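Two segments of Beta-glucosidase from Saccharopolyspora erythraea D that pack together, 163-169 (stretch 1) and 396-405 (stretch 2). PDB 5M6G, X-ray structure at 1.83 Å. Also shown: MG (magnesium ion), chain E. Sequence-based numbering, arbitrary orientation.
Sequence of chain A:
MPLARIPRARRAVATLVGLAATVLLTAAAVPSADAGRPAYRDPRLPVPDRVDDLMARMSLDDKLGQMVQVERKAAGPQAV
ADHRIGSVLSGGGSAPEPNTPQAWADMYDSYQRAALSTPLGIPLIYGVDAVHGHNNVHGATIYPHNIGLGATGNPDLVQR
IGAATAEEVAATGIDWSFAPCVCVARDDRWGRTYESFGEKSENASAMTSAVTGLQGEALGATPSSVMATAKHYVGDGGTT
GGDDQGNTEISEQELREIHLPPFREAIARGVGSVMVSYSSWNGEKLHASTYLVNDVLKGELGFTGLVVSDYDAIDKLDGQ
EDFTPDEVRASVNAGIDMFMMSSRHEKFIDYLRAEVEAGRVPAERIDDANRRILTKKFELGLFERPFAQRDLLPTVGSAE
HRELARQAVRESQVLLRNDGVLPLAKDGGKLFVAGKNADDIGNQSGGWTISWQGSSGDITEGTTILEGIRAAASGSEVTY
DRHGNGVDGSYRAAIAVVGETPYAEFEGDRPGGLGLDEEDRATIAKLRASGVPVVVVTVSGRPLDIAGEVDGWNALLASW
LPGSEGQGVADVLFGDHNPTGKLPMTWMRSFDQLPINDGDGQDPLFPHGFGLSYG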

# COMPACT_ATOMS: atom_id res chain seq x y z
N ALA A 163 -4.62 12.81 0.85
CA ALA A 163 -5.87 13.57 0.68
C ALA A 163 -6.47 13.36 -0.70
O ALA A 163 -7.69 13.21 -0.83
N ALA A 164 -5.64 13.35 -1.74
CA ALA A 164 -6.17 13.12 -3.08
C ALA A 164 -6.69 11.70 -3.23
O ALA A 164 -7.74 11.48 -3.85
N THR A 165 -5.96 10.72 -2.68
CA THR A 165 -6.44 9.34 -2.66
C THR A 165 -7.79 9.26 -1.97
O THR A 165 -8.72 8.62 -2.47
N ALA A 166 -7.92 9.92 -0.82
CA ALA A 166 -9.17 9.85 -0.06
C ALA A 166 -10.34 10.39 -0.88
O ALA A 166 -11.44 9.83 -0.85
N GLU A 167 -10.11 11.47 -1.64
CA GLU A 167 -11.16 11.99 -2.50
C GLU A 167 -11.61 10.95 -3.52
O GLU A 167 -12.81 10.77 -3.74
N GLU A 168 -10.65 10.25 -4.15
CA GLU A 168 -11.03 9.31 -5.20
C GLU A 168 -11.71 8.08 -4.61
O GLU A 168 -12.58 7.48 -5.26
N VAL A 169 -11.34 7.70 -3.39
CA VAL A 169 -12.00 6.59 -2.71
C VAL A 169 -13.40 7.00 -2.27
O VAL A 169 -14.37 6.28 -2.48
N VAL A 396 -11.71 11.78 -9.90
CA VAL A 396 -11.04 10.49 -10.07
C VAL A 396 -10.21 10.52 -11.34
O VAL A 396 -10.75 10.65 -12.45
N GLY A 397 -8.89 10.41 -11.19
CA GLY A 397 -8.01 10.56 -12.34
C GLY A 397 -7.94 11.96 -12.90
O GLY A 397 -7.45 12.14 -14.02
N SER A 398 -8.40 12.96 -12.15
CA SER A 398 -8.44 14.33 -12.63
C SER A 398 -7.03 14.86 -12.89
O SER A 398 -6.03 14.35 -12.36
N ALA A 399 -6.95 15.92 -13.70
CA ALA A 399 -5.66 16.50 -14.05
C ALA A 399 -4.90 16.99 -12.82
O ALA A 399 -3.68 16.83 -12.74
N GLU A 400 -5.60 17.57 -11.84
CA GLU A 400 -4.91 18.08 -10.65
C GLU A 400 -4.30 16.94 -9.85
O GLU A 400 -3.18 17.07 -9.32
N HIS A 401 -4.99 15.81 -9.75
CA HIS A 401 -4.43 14.67 -9.04
C HIS A 401 -3.27 14.04 -9.80
O HIS A 401 -2.29 13.58 -9.19
N ARG A 402 -3.36 14.00 -11.13
CA ARG A 402 -2.24 13.48 -11.91
C ARG A 402 -1.03 14.40 -11.83
O ARG A 402 0.11 13.93 -11.87
N GLU A 403 -1.26 15.71 -11.70
CA GLU A 403 -0.14 16.64 -11.52
C GLU A 403 0.56 16.39 -10.19
O GLU A 403 1.80 16.45 -10.10
N LEU A 404 -0.22 16.14 -9.14
CA LEU A 404 0.37 15.78 -7.85
C LEU A 404 1.17 14.49 -7.96
O LEU A 404 2.27 14.38 -7.40
N ALA A 405 0.63 13.51 -8.68
CA ALA A 405 1.33 12.24 -8.84
C ALA A 405 2.63 12.44 -9.62
O ALA A 405 3.67 11.89 -9.25

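Val396 opens stretch 2 in a loop, its CA-to-CB bond set sideways and its side chain in the t rotamer, so that CG1 lies 3.8 Å from Glu168 OE1. Its backbone comes slightly nearer: Glu168 CD is 3.6 Å from Val396 CA, and the carboxylate is close enough to the loop for its oxygens to accept from the Gly397 amide.

At Gly397 the chain takes a positive phi, which favours glycine, and a CB here would be crowded by Arg402 NH2. The backbone amide is the useful part: Gly397 N donates to Glu168 OE2 at 3.1 Å and, weakly, to Glu168 OE1 at 3.4 Å. Its carbonyl is used too, since Arg402 NE donates to Gly397 O at 2.9 Å.

Ser398, rotamer p, is the N-cap; its OG accepts a weak bond from His401 N at 3.5 Å. Ala399 and Glu400 then start the helix without touching stretch 1.

His401 is the hub. It points toward stretch 1 with chi1 m and chi2 near 180°, and each ring nitrogen has its own task. ND1 donates to Glu168 OE2 at 2.7 Å, so the same oxygen that holds the Gly397 amide also orients the ring; Glu168 reaches it in an m, t conformation. That leaves NE2 to bind magnesium at 2.2 Å from MG. Glu167, also m, t, supplies OE1 at 1.9 Å from MG, and four waters complete six ligands. Glu167 OE1 and His401 NE2 sit 2.9 Å apart because they share the metal, not a hydrogen bond. Water 1 also donates weakly to Glu167 OE2 at 3.1 Å. Over one ring face, Ala164 CB lies 3.7 Å from the His401 ring centroid, nearly on its normal, a CH-pi contact.

One turn on, Leu404 (t, p) points toward stretch 1 and brings CD2 to 3.8 Å from Ala164 CB, so this small methyl meets both ring and leucine.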

# COMPACT_ATOMS: atom_id res chain seq x y z
CB ALA A 163 -5.62 15.05 0.93
CB ALA A 164 -5.10 13.42 -4.14
CB THR A 165 -5.41 8.45 -1.96
OG1 THR A 165 -4.20 8.43 -2.72
CG2 THR A 165 -5.93 7.03 -1.83
CB ALA A 166 -9.02 10.60 1.26
CB GLU A 167 -10.70 13.25 -3.22
CG GLU A 167 -10.84 14.51 -2.40
CD GLU A 167 -10.50 15.72 -3.23
OE1 GLU A 167 -9.52 15.66 -4.00
OE2 GLU A 167 -11.23 16.73 -3.12
CB GLU A 168 -9.80 8.94 -6.04
CG GLU A 168 -9.19 10.17 -6.67
CD GLU A 168 -8.29 9.87 -7.86
OE1 GLU A 168 -8.23 8.71 -8.31
OE2 GLU A 168 -7.66 10.82 -8.35
CB VAL A 169 -11.14 6.11 -1.52
CG1 VAL A 169 -11.92 5.12 -0.63
CG2 VAL A 169 -9.85 5.48 -2.04
CB VAL A 396 -12.06 9.34 -10.10
CG1 VAL A 396 -11.34 8.01 -10.36
CG2 VAL A 396 -12.87 9.28 -8.79
CB SER A 398 -9.11 15.22 -11.59
OG SER A 398 -8.34 15.21 -10.39
CB ALA A 399 -5.85 17.65 -15.05
CB GLU A 400 -5.87 18.89 -9.77
CG GLU A 400 -6.65 19.97 -10.47
CD GLU A 400 -8.00 19.50 -10.98
OE1 GLU A 400 -9.02 19.73 -10.28
OE2 GLU A 400 -8.08 18.92 -12.08
CB HIS A 401 -5.52 13.66 -8.77
CG HIS A 401 -6.49 14.12 -7.72
ND1 HIS A 401 -7.55 13.35 -7.30
CD2 HIS A 401 -6.55 15.28 -7.03
CE1 HIS A 401 -8.23 14.02 -6.38
NE2 HIS A 401 -7.63 15.18 -6.18
CB ARG A 402 -2.67 13.24 -13.35
CG ARG A 402 -3.67 12.10 -13.46
CD ARG A 402 -3.96 11.73 -14.90
NE ARG A 402 -5.08 10.80 -14.98
CZ ARG A 402 -4.97 9.48 -14.94
NH1 ARG A 402 -3.77 8.92 -14.81
NH2 ARG A 402 -6.05 8.71 -15.03
CB GLU A 403 -0.64 18.08 -11.60
CG GLU A 403 0.43 19.16 -11.43
CD GLU A 403 1.62 18.97 -12.38
OE1 GLU A 403 1.43 18.48 -13.52
OE2 GLU A 403 2.77 19.28 -11.99
CB LEU A 404 -0.75 15.62 -6.80
CG LEU A 404 -0.39 15.14 -5.40
CD1 LEU A 404 0.53 16.14 -4.75
CD2 LEU A 404 -1.66 14.97 -4.57
CB ALA A 405 0.44 11.24 -9.56
MG MG E . -8.44 16.87 -5.06
O HOH W 1 -8.93 18.69 -3.74
O HOH W 2 -9.63 17.52 -6.45
O HOH W 3 -6.74 18.02 -5.62
O HOH W 4 -6.91 16.46 -3.49